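Local coordinates for protein mitochondrial edited mRNA stability factor 1 (Trypanosoma brucei, PDB 6NL1) that binds RNA and, as a Nudix-family enzyme, probably processes the 5' ends of mitochondrial mRNAs, helping to stabilise edited transcripts, at residues A111-S115 against A193-P198; T80-E84 against H187-E191; G204-R208 against E296-D300. The contacts are given in a common frame with arbitrary orientation. Residues are numbered along the deposited sequence.

Interaction 1 of 3, residues A111-S115 against A193-P198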
ATOM      1  N   ALA A 111       4.033   1.195  15.051  1.00 26.70           N
ATOM      2  CA  ALA A 111       4.398  -0.110  14.503  1.00 25.65           C
ATOM      3  C   ALA A 111       4.111  -0.205  13.010  1.00 35.40           C
ATOM      4  O   ALA A 111       4.858  -0.844  12.267  1.00 24.46           O
ATOM      5  CB  ALA A 111       3.691  -1.233  15.250  1.00 23.29           C
ATOM      6  N   ARG A 112       3.040   0.439  12.555  1.00 20.28           N
ATOM      7  CA  ARG A 112       2.718   0.363  11.140  1.00 25.60           C
ATOM      8  C   ARG A 112       3.811   1.000  10.274  1.00 33.21           C
ATOM      9  O   ARG A 112       3.903   0.713   9.087  1.00 37.95           O
ATOM     10  CB  ARG A 112       1.367   0.998  10.848  1.00 35.94           C
ATOM     11  CG  ARG A 112       1.394   2.510  10.831  1.00 37.62           C
ATOM     12  CD  ARG A 112       0.060   3.026  10.342  1.00 49.13           C
ATOM     13  NE  ARG A 112      -1.007   2.519  11.185  1.00 48.92           N
ATOM     14  CZ  ARG A 112      -1.688   3.264  12.047  1.00 67.28           C
ATOM     15  NH1 ARG A 112      -1.422   4.563  12.148  1.00 47.65           N
ATOM     16  NH2 ARG A 112      -2.640   2.709  12.793  1.00 40.37           N
ATOM     17  N   LYS A 113       4.646   1.845  10.873  1.00 26.60           N
ATOM     18  CA  LYS A 113       5.692   2.548  10.124  1.00 25.03           C
ATOM     19  C   LYS A 113       6.907   1.684   9.823  1.00 27.64           C
ATOM     20  O   LYS A 113       7.732   2.038   8.984  1.00 35.51           O
ATOM     21  CB  LYS A 113       6.117   3.821  10.863  1.00 22.89           C
ATOM     22  CG  LYS A 113       4.963   4.838  11.005  1.00 23.88           C
ATOM     23  CD  LYS A 113       5.410   6.092  11.753  1.00 29.18           C
ATOM     24  CE  LYS A 113       4.308   7.145  11.796  1.00 32.09           C
ATOM     25  NZ  LYS A 113       4.796   8.365  12.505  1.00 44.12           N
ATOM     26  N   VAL A 114       7.020   0.556  10.518  1.00 25.75           N
ATOM     27  CA  VAL A 114       8.149  -0.337  10.328  1.00 27.70           C
ATOM     28  C   VAL A 114       7.680  -1.648   9.721  1.00 31.49           C
ATOM     29  O   VAL A 114       8.455  -2.591   9.581  1.00 28.28           O
ATOM     30  CB  VAL A 114       8.876  -0.642  11.655  1.00 33.95           C
ATOM     31  CG1 VAL A 114       9.376   0.647  12.285  1.00 32.43           C
ATOM     32  CG2 VAL A 114       7.961  -1.397  12.610  1.00 29.17           C
ATOM     33  N   SER A 115       6.410  -1.717   9.352  1.00 28.42           N
ATOM     34  CA  SER A 115       5.868  -2.981   8.870  1.00 25.26           C
ATOM     35  C   SER A 115       5.197  -2.813   7.523  1.00 25.64           C
ATOM     36  O   SER A 115       5.793  -3.115   6.493  1.00 25.82           O
ATOM     37  CB  SER A 115       4.894  -3.565   9.894  1.00 22.15           C
ATOM     38  OG  SER A 115       3.963  -2.577  10.307  1.00 32.16           O
ATOM     39  N   ALA A 193      12.464   5.872  10.779  1.00 36.29           N
ATOM     40  CA  ALA A 193      11.198   5.600  10.115  1.00 31.73           C
ATOM     41  C   ALA A 193       9.999   6.170  10.883  1.00 34.80           C
ATOM     42  O   ALA A 193       9.086   6.730  10.279  1.00 31.04           O
ATOM     43  CB  ALA A 193      11.022   4.102   9.877  1.00 31.61           C
ATOM     44  N   ILE A 194       9.987   6.019  12.205  1.00 25.92           N
ATOM     45  CA  ILE A 194       8.851   6.517  12.987  1.00 37.86           C
ATOM     46  C   ILE A 194       8.819   8.042  13.057  1.00 50.47           C
ATOM     47  O   ILE A 194       7.864   8.616  13.574  1.00 53.65           O
ATOM     48  CB  ILE A 194       8.782   5.937  14.433  1.00 33.88           C
ATOM     49  CG1 ILE A 194       9.966   6.407  15.275  1.00 39.44           C
ATOM     50  CG2 ILE A 194       8.703   4.430  14.408  1.00 35.15           C
ATOM     51  CD1 ILE A 194       9.865   6.000  16.739  1.00 39.03           C
ATOM     52  N   GLN A 195       9.866   8.685  12.547  1.00 45.24           N
ATOM     53  CA  GLN A 195       9.899  10.141  12.426  1.00 51.64           C
ATOM     54  C   GLN A 195       9.488  10.549  11.022  1.00 43.52           C
ATOM     55  O   GLN A 195       8.957  11.633  10.809  1.00 48.51           O
ATOM     56  CB  GLN A 195      11.290  10.690  12.744  1.00 50.92           C
ATOM     57  CG  GLN A 195      11.641  10.645  14.226  1.00 79.09           C
ATOM     58  CD  GLN A 195      13.075  11.062  14.495  1.00105.29           C
ATOM     59  OE1 GLN A 195      14.018  10.325  14.195  1.00101.63           O
ATOM     60  NE2 GLN A 195      13.247  12.249  15.064  1.00109.10           N
ATOM     61  N   GLN A 196       9.756   9.684  10.057  1.00 45.89           N
ATOM     62  CA  GLN A 196       9.207   9.875   8.733  1.00 39.37           C
ATOM     63  C   GLN A 196       7.736   9.504   8.846  1.00 49.45           C
ATOM     64  O   GLN A 196       7.253   9.102   9.909  1.00 58.90           O
ATOM     65  CB  GLN A 196       9.922   8.987   7.706  1.00 42.65           C
ATOM     66  CG  GLN A 196      11.407   9.293   7.513  1.00 50.35           C
ATOM     67  CD  GLN A 196      12.155   8.208   6.714  1.00 84.11           C
ATOM     68  OE1 GLN A 196      11.562   7.463   5.925  1.00 54.93           O
ATOM     69  NE2 GLN A 196      13.465   8.120   6.928  1.00 50.12           N
ATOM     70  N   ASP A 197       7.018   9.650   7.754  1.00 38.37           N
ATOM     71  CA  ASP A 197       5.615   9.274   7.711  1.00 38.58           C
ATOM     72  C   ASP A 197       5.449   8.395   6.468  1.00 31.24           C
ATOM     73  O   ASP A 197       4.949   8.855   5.443  1.00 34.19           O
ATOM     74  CB  ASP A 197       4.773  10.557   7.624  1.00 43.73           C
ATOM     75  CG  ASP A 197       3.271  10.299   7.559  1.00 80.48           C
ATOM     76  OD1 ASP A 197       2.765   9.479   8.354  1.00 90.58           O
ATOM     77  OD2 ASP A 197       2.593  10.943   6.717  1.00 63.57           O
ATOM     78  N   PRO A 198       5.923   7.136   6.534  1.00 35.80           N
ATOM     79  CA  PRO A 198       5.813   6.261   5.359  1.00 34.47           C
ATOM     80  C   PRO A 198       4.351   6.094   5.007  1.00 34.35           C
ATOM     81  O   PRO A 198       3.529   5.888   5.900  1.00 30.37           O
ATOM     82  CB  PRO A 198       6.382   4.916   5.849  1.00 34.66           C
ATOM     83  CG  PRO A 198       7.171   5.244   7.068  1.00 45.73           C
ATOM     84  CD  PRO A 198       6.478   6.424   7.696  1.00 44.05           C
TER
HETATM   85  O   HOH W   1       3.177   3.707   7.837  1.00 47.12           O
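The loops that follow helices 108-111 and 180-193 meet here. Ala-111 belongs to helix 108-111, and its carbonyl O accepts both the backbone N of Val-114 (3.1 Å) and the hydroxyl OG of Ser-115 (2.8 Å), which curls the chain into a compact turn. Arg-112 turns its guanidinium elsewhere, to a salt bridge with Asp-168; its carbonyl O reaches Pro-198 O through water 1, weakly on the Arg-112 side. Lys-113 dominates. Its extended side chain crosses to the segment 193-198, the link between helix 180-193 of the N-terminal α/β region and strand 200-207, the first strand of the Nudix-type sheet. There Lys-113 NZ donates a hydrogen bond to Ile-194 O (3.3 Å), while Lys-113 CG lies 4.0 Å from Pro-198 CD. The Lys-113 carbonyl O also rests 4.0 Å from Ala-193 CB. Val-114 adds a looser apolar touch, CG1 to Ile-194 CG2 at 4.4 Å, beside Trp-104 of strand 100-107.

Interaction 2 of 3, residues T80-E84 against H187-E191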
ATOM      1  N   THR A  80      12.242   7.794  20.044  1.00 43.11           N
ATOM      2  CA  THR A  80      13.066   6.817  20.752  1.00 54.36           C
ATOM      3  C   THR A  80      12.368   5.471  20.870  1.00 58.14           C
ATOM      4  O   THR A  80      11.221   5.387  21.299  1.00 41.85           O
ATOM      5  CB  THR A  80      13.418   7.285  22.169  1.00 57.84           C
ATOM      6  OG1 THR A  80      14.065   8.558  22.105  1.00 96.74           O
ATOM      7  CG2 THR A  80      14.346   6.291  22.838  1.00 47.74           C
ATOM      8  N   ILE A  81      13.076   4.415  20.491  1.00 48.20           N
ATOM      9  CA  ILE A  81      12.533   3.073  20.557  1.00 39.97           C
ATOM     10  C   ILE A  81      13.303   2.287  21.596  1.00 38.97           C
ATOM     11  O   ILE A  81      14.527   2.181  21.526  1.00 45.62           O
ATOM     12  CB  ILE A  81      12.619   2.366  19.183  1.00 32.67           C
ATOM     13  CG1 ILE A  81      11.570   2.947  18.238  1.00 34.90           C
ATOM     14  CG2 ILE A  81      12.438   0.846  19.329  1.00 26.33           C
ATOM     15  CD1 ILE A  81      11.827   2.648  16.777  1.00 34.51           C
ATOM     16  N   GLN A  82      12.584   1.749  22.571  1.00 36.98           N
ATOM     17  CA  GLN A  82      13.203   0.961  23.626  1.00 45.41           C
ATOM     18  C   GLN A  82      13.066  -0.530  23.322  1.00 43.99           C
ATOM     19  O   GLN A  82      11.963  -1.067  23.298  1.00 39.28           O
ATOM     20  CB  GLN A  82      12.555   1.288  24.973  1.00 51.28           C
ATOM     21  CG  GLN A  82      13.150   0.538  26.153  1.00 85.99           C
ATOM     22  CD  GLN A  82      12.287   0.639  27.403  1.00124.94           C
ATOM     23  OE1 GLN A  82      11.061   0.718  27.321  1.00121.93           O
ATOM     24  NE2 GLN A  82      12.929   0.641  28.566  1.00130.05           N
ATOM     25  N   LEU A  83      14.184  -1.203  23.088  1.00 41.64           N
ATOM     26  CA  LEU A  83      14.136  -2.630  22.813  1.00 38.84           C
ATOM     27  C   LEU A  83      14.435  -3.422  24.073  1.00 41.75           C
ATOM     28  O   LEU A  83      15.251  -3.010  24.896  1.00 50.88           O
ATOM     29  CB  LEU A  83      15.120  -3.012  21.706  1.00 35.87           C
ATOM     30  CG  LEU A  83      14.825  -2.441  20.319  1.00 43.17           C
ATOM     31  CD1 LEU A  83      15.815  -3.007  19.301  1.00 33.18           C
ATOM     32  CD2 LEU A  83      13.391  -2.748  19.910  1.00 31.37           C
ATOM     33  N   GLU A  84      13.762  -4.556  24.218  1.00 34.83           N
ATOM     34  CA  GLU A  84      14.000  -5.448  25.343  1.00 35.76           C
ATOM     35  C   GLU A  84      14.496  -6.784  24.815  1.00 43.34           C
ATOM     36  O   GLU A  84      13.827  -7.425  23.996  1.00 36.02           O
ATOM     37  CB  GLU A  84      12.715  -5.628  26.153  1.00 37.56           C
ATOM     38  CG  GLU A  84      12.161  -4.302  26.686  1.00 91.76           C
ATOM     39  CD  GLU A  84      10.682  -4.360  27.035  1.00102.39           C
ATOM     40  OE1 GLU A  84       9.854  -3.938  26.194  1.00 62.90           O
ATOM     41  OE2 GLU A  84      10.348  -4.810  28.153  1.00102.89           O
ATOM     42  N   HIS A 187      17.342  -1.159  14.476  1.00 32.73           N
ATOM     43  CA  HIS A 187      16.861  -0.227  15.500  1.00 37.97           C
ATOM     44  C   HIS A 187      17.035   1.241  15.078  1.00 31.78           C
ATOM     45  O   HIS A 187      16.122   2.047  15.219  1.00 37.07           O
ATOM     46  CB  HIS A 187      17.598  -0.488  16.819  1.00 36.63           C
ATOM     47  CG  HIS A 187      17.416   0.589  17.842  1.00 50.40           C
ATOM     48  ND1 HIS A 187      16.279   0.698  18.618  1.00 49.63           N
ATOM     49  CD2 HIS A 187      18.222   1.609  18.221  1.00 54.85           C
ATOM     50  CE1 HIS A 187      16.397   1.733  19.428  1.00 44.79           C
ATOM     51  NE2 HIS A 187      17.568   2.306  19.205  1.00 55.18           N
ATOM     52  N   LYS A 188      18.209   1.578  14.549  1.00 36.42           N
ATOM     53  CA  LYS A 188      18.484   2.938  14.085  1.00 37.55           C
ATOM     54  C   LYS A 188      17.552   3.340  12.943  1.00 41.11           C
ATOM     55  O   LYS A 188      17.045   4.461  12.904  1.00 34.77           O
ATOM     56  CB  LYS A 188      19.945   3.064  13.635  1.00 42.36           C
ATOM     57  CG  LYS A 188      20.822   3.863  14.577  1.00 74.57           C
ATOM     58  CD  LYS A 188      20.514   3.518  16.030  1.00115.29           C
ATOM     59  CE  LYS A 188      21.074   4.568  16.982  1.00126.65           C
ATOM     60  NZ  LYS A 188      20.219   4.748  18.193  1.00114.42           N
ATOM     61  N   LEU A 189      17.333   2.416  12.013  1.00 35.68           N
ATOM     62  CA  LEU A 189      16.448   2.673  10.885  1.00 35.69           C
ATOM     63  C   LEU A 189      14.994   2.864  11.321  1.00 29.68           C
ATOM     64  O   LEU A 189      14.251   3.635  10.718  1.00 39.35           O
ATOM     65  CB  LEU A 189      16.557   1.545   9.852  1.00 28.23           C
ATOM     66  CG  LEU A 189      17.911   1.483   9.143  1.00 43.27           C
ATOM     67  CD1 LEU A 189      18.061   0.182   8.368  1.00 23.63           C
ATOM     68  CD2 LEU A 189      18.100   2.686   8.219  1.00 28.29           C
ATOM     69  N   MET A 190      14.585   2.149  12.360  1.00 28.69           N
ATOM     70  CA  MET A 190      13.208   2.229  12.828  1.00 33.58           C
ATOM     71  C   MET A 190      12.957   3.587  13.477  1.00 30.09           C
ATOM     72  O   MET A 190      11.896   4.190  13.283  1.00 34.12           O
ATOM     73  CB  MET A 190      12.913   1.084  13.804  1.00 28.60           C
ATOM     74  CG  MET A 190      12.928  -0.291  13.126  1.00 35.80           C
ATOM     75  SD  MET A 190      13.045  -1.659  14.289  1.00 41.07           S
ATOM     76  CE  MET A 190      11.501  -1.485  15.186  1.00 29.72           C
ATOM     77  N   GLU A 191      13.941   4.076  14.230  1.00 31.94           N
ATOM     78  CA  GLU A 191      13.818   5.390  14.854  1.00 38.58           C
ATOM     79  C   GLU A 191      13.672   6.475  13.802  1.00 40.60           C
ATOM     80  O   GLU A 191      12.881   7.396  13.972  1.00 46.57           O
ATOM     81  CB  GLU A 191      14.987   5.675  15.790  1.00 34.93           C
ATOM     82  CG  GLU A 191      14.969   4.802  17.025  1.00 38.84           C
ATOM     83  CD  GLU A 191      15.983   5.224  18.060  1.00 60.36           C
ATOM     84  OE1 GLU A 191      15.741   4.958  19.259  1.00 50.44           O
ATOM     85  OE2 GLU A 191      17.024   5.805  17.679  1.00 62.43           O
TER
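This is helix-on-sheet packing at a sheet edge: the extended chain entering edge strand 84-86 of the four-stranded antiparallel sheet lies along helix 180-193. Three residues carry most of the contact: Ile-81, His-187 and Glu-191.

Ile-81 contributes the largest share. Its CA-to-CB bond points at the helix, and with chi1 near m and chi2 near t the side chain extends Ile-81 CD1 to 3.5 Å from CB of Met-190 and 3.8 Å from CG of Glu-191, so that it packs against both the apolar Met-190 and the aliphatic part of an acidic residue. Trp-104 of the neighbouring strand 100-107 also touches Ile-81, Leu-83 and Met-190, which ties the contact to the sheet beneath.

His-187, one helical turn before Glu-191, directs its imidazole from the helix onto Ile-81 and Leu-83. Both side chains pack against the ring, Leu-83 lying two residues further on than Ile-81 and its CA-to-CB bond likewise pointing toward the helix.

Glu-191 supplies the polar component. Within the helix, Glu-191 OE2 makes a salt bridge with Lys-188 NZ at 3.4 Å, which is weak as a hydrogen bond. The other carboxylate oxygen serves the extended segment: Ile-81 N donates to Glu-191 OE1 at 3.0 Å, with a nearly straight N-H...O angle of 172°.

Interaction 3 of 3, residues G204-R208 against E296-D300. With SO4 (sulfate ion), chain D.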
ATOM      1  N   GLY A 204      -2.414  10.225  -9.572  1.00 28.81           N
ATOM      2  CA  GLY A 204      -3.527  10.240 -10.497  1.00 29.62           C
ATOM      3  C   GLY A 204      -3.186  10.941 -11.804  1.00 27.84           C
ATOM      4  O   GLY A 204      -3.308  12.165 -11.939  1.00 28.31           O
ATOM      5  N   ILE A 205      -2.746  10.148 -12.771  1.00 30.76           N
ATOM      6  CA  ILE A 205      -2.546  10.615 -14.128  1.00 23.12           C
ATOM      7  C   ILE A 205      -3.907  10.762 -14.788  1.00 31.79           C
ATOM      8  O   ILE A 205      -4.738   9.855 -14.700  1.00 24.02           O
ATOM      9  CB  ILE A 205      -1.691   9.603 -14.912  1.00 40.33           C
ATOM     10  CG1 ILE A 205      -0.250   9.648 -14.410  1.00 36.75           C
ATOM     11  CG2 ILE A 205      -1.709   9.915 -16.381  1.00 31.09           C
ATOM     12  CD1 ILE A 205       0.478  10.925 -14.787  1.00 23.33           C
ATOM     13  N   PHE A 206      -4.150  11.907 -15.419  1.00 20.83           N
ATOM     14  CA  PHE A 206      -5.436  12.135 -16.078  1.00 28.76           C
ATOM     15  C   PHE A 206      -5.259  12.801 -17.439  1.00 29.43           C
ATOM     16  O   PHE A 206      -4.256  13.464 -17.702  1.00 32.14           O
ATOM     17  CB  PHE A 206      -6.399  12.954 -15.190  1.00 23.06           C
ATOM     18  CG  PHE A 206      -6.027  14.425 -15.059  1.00 28.72           C
ATOM     19  CD1 PHE A 206      -5.198  14.864 -14.026  1.00 26.81           C
ATOM     20  CD2 PHE A 206      -6.508  15.364 -15.965  1.00 26.77           C
ATOM     21  CE1 PHE A 206      -4.855  16.216 -13.900  1.00 31.27           C
ATOM     22  CE2 PHE A 206      -6.174  16.719 -15.845  1.00 31.60           C
ATOM     23  CZ  PHE A 206      -5.341  17.143 -14.818  1.00 33.67           C
ATOM     24  N   ARG A 207      -6.229  12.598 -18.318  1.00 30.56           N
ATOM     25  CA  ARG A 207      -6.240  13.312 -19.587  1.00 32.42           C
ATOM     26  C   ARG A 207      -7.580  14.028 -19.727  1.00 37.04           C
ATOM     27  O   ARG A 207      -8.585  13.613 -19.144  1.00 33.51           O
ATOM     28  CB  ARG A 207      -6.007  12.353 -20.762  1.00 26.78           C
ATOM     29  CG  ARG A 207      -7.148  11.355 -20.991  1.00 29.15           C
ATOM     30  CD  ARG A 207      -6.902  10.500 -22.231  1.00 33.92           C
ATOM     31  NE  ARG A 207      -7.986   9.546 -22.452  1.00 35.31           N
ATOM     32  CZ  ARG A 207      -8.017   8.672 -23.454  1.00 44.82           C
ATOM     33  NH1 ARG A 207      -7.023   8.627 -24.333  1.00 31.90           N
ATOM     34  NH2 ARG A 207      -9.042   7.841 -23.579  1.00 34.84           N
ATOM     35  N   ARG A 208      -7.588  15.108 -20.493  1.00 36.86           N
ATOM     36  CA  ARG A 208      -8.823  15.842 -20.751  1.00 44.76           C
ATOM     37  C   ARG A 208      -9.373  15.476 -22.122  1.00 37.79           C
ATOM     38  O   ARG A 208      -8.635  15.411 -23.101  1.00 41.96           O
ATOM     39  CB  ARG A 208      -8.565  17.344 -20.686  1.00 37.96           C
ATOM     40  CG  ARG A 208      -7.986  17.819 -19.363  1.00 45.81           C
ATOM     41  CD  ARG A 208      -7.950  19.347 -19.291  1.00 54.46           C
ATOM     42  NE  ARG A 208      -7.292  19.815 -18.075  1.00 42.50           N
ATOM     43  CZ  ARG A 208      -7.897  19.958 -16.898  1.00 57.08           C
ATOM     44  NH1 ARG A 208      -9.193  19.677 -16.759  1.00 35.31           N
ATOM     45  NH2 ARG A 208      -7.201  20.382 -15.853  1.00 40.67           N
ATOM     46  N   GLU A 296      -1.583  15.991 -15.351  1.00 32.45           N
ATOM     47  CA  GLU A 296      -2.181  15.851 -16.665  1.00 35.34           C
ATOM     48  C   GLU A 296      -1.140  15.348 -17.654  1.00 32.01           C
ATOM     49  O   GLU A 296       0.009  15.785 -17.630  1.00 34.13           O
ATOM     50  CB  GLU A 296      -2.768  17.180 -17.151  1.00 27.81           C
ATOM     51  CG  GLU A 296      -3.374  17.062 -18.543  1.00 36.47           C
ATOM     52  CD  GLU A 296      -4.124  18.300 -18.999  1.00 46.42           C
ATOM     53  OE1 GLU A 296      -4.241  19.280 -18.227  1.00 45.19           O
ATOM     54  OE2 GLU A 296      -4.605  18.280 -20.149  1.00 46.81           O
ATOM     55  N   VAL A 297      -1.546  14.413 -18.505  1.00 33.26           N
ATOM     56  CA  VAL A 297      -0.738  14.006 -19.649  1.00 31.35           C
ATOM     57  C   VAL A 297      -1.523  14.238 -20.946  1.00 36.99           C
ATOM     58  O   VAL A 297      -2.754  14.365 -20.924  1.00 36.31           O
ATOM     59  CB  VAL A 297      -0.313  12.525 -19.549  1.00 37.34           C
ATOM     60  CG1 VAL A 297       0.557  12.316 -18.327  1.00 35.84           C
ATOM     61  CG2 VAL A 297      -1.539  11.606 -19.512  1.00 25.06           C
ATOM     62  N   PRO A 298      -0.817  14.321 -22.083  1.00 34.46           N
ATOM     63  CA  PRO A 298      -1.584  14.473 -23.326  1.00 36.90           C
ATOM     64  C   PRO A 298      -2.440  13.230 -23.577  1.00 41.96           C
ATOM     65  O   PRO A 298      -2.069  12.126 -23.172  1.00 35.73           O
ATOM     66  CB  PRO A 298      -0.500  14.660 -24.404  1.00 42.59           C
ATOM     67  CG  PRO A 298       0.791  14.284 -23.774  1.00 44.24           C
ATOM     68  CD  PRO A 298       0.637  14.441 -22.289  1.00 47.79           C
ATOM     69  N   SER A 299      -3.588  13.413 -24.215  1.00 34.46           N
ATOM     70  CA  SER A 299      -4.564  12.332 -24.335  1.00 36.58           C
ATOM     71  C   SER A 299      -4.053  11.153 -25.162  1.00 47.03           C
ATOM     72  O   SER A 299      -4.518  10.027 -24.993  1.00 43.03           O
ATOM     73  CB  SER A 299      -5.886  12.853 -24.908  1.00 34.19           C
ATOM     74  OG  SER A 299      -5.704  13.329 -26.225  1.00 48.35           O
ATOM     75  N   ASP A 300      -3.093  11.407 -26.046  1.00 39.40           N
ATOM     76  CA  ASP A 300      -2.557  10.354 -26.907  1.00 41.27           C
ATOM     77  C   ASP A 300      -1.220   9.810 -26.407  1.00 40.33           C
ATOM     78  O   ASP A 300      -0.473   9.194 -27.166  1.00 50.28           O
ATOM     79  CB  ASP A 300      -2.421  10.856 -28.352  1.00 46.50           C
ATOM     80  CG  ASP A 300      -1.342  11.922 -28.506  1.00 55.28           C
ATOM     81  OD1 ASP A 300      -0.953  12.215 -29.656  1.00 66.65           O
ATOM     82  OD2 ASP A 300      -0.873  12.468 -27.482  1.00 59.39           O
TER
HETATM   83  S   SO4 D 403      -7.980   5.788 -26.664  1.00104.09           S
HETATM   84  O1  SO4 D 403      -8.003   5.162 -27.985  1.00115.48           O
HETATM   85  O2  SO4 D 403      -7.497   4.822 -25.669  1.00 71.72           O
HETATM   86  O3  SO4 D 403      -7.088   6.945 -26.704  1.00 88.64           O
HETATM   87  O4  SO4 D 403      -9.333   6.228 -26.330  1.00 69.54           O
HETATM   88  O   HOH W   2      -5.030  16.008 -21.436  1.00 31.07           O
HETATM   89  O   HOH W   3      -3.955  20.575 -15.662  1.00 47.53           O
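Beyond the single bridge between Phe-206 and Glu-296, side chains carry the contact on to Ser-299. Phe-206 pairs in parallel with Glu-296, and Val-297 N donates to Phe-206 O (3.0 Å). On one face of the sheet, Phe-206 adopts a p chi1 that swings its ring beneath Glu-296, whose CB sits 3.9 Å from the ring centroid in a CH-pi contact; Trp-217 meets the same ring edge-to-face. Glu-296 is extended, t at chi1 and chi2, and so reaches Arg-208, where NE forms a salt bridge with Glu-296 OE1 (3.1 Å). Water 2 joins Arg-208 N, Glu-296 OE2 and Val-297 O.

Ile-205, m at both chi angles, places CG2 3.6 Å from Val-297 CG2. The Arg-207 side chain has chi1 p and is fully extended from chi2 onward. Arg-207 NH1 donates to Ser-299 O (2.9 Å) and to sulfate O3 (2.9 Å), while Arg-207 NH2 donates to sulfate O4 (3.2 Å) and forms a salt bridge with Glu-216; Trp-345 adds a cation-pi interaction. The sulfate probably comes from the crystallisation liquor.

A parallel pair flanked by antiparallel neighbours, as strands 200-207 and 290-296 are here, is characteristic of the mixed sheet of the Nudix fold.

In the fold
Interactions 1 and 2 form one patch, whereas interaction 3 stands at the far end of an elongated chain. The centres of the first two lie 11 Å apart, and they touch through Val-114 CG1 and Met-190 CG (3.8 Å) and through Ile-194 CD1 and Ile-81 CG1 (3.8 Å). Their segments alternate in sequence, and both use helix 180-193 or the residues after it. Interaction 3 comes later, in the mixed Nudix-type sheet, its centre 33 Å from that of interaction 1 and 43 Å from that of interaction 2. Segment 193-198 links that helix to strand 200-207, and thus the two parts of the fold, with the Pro-198 side chain about 7 Å from that of GDP-binding Val-288.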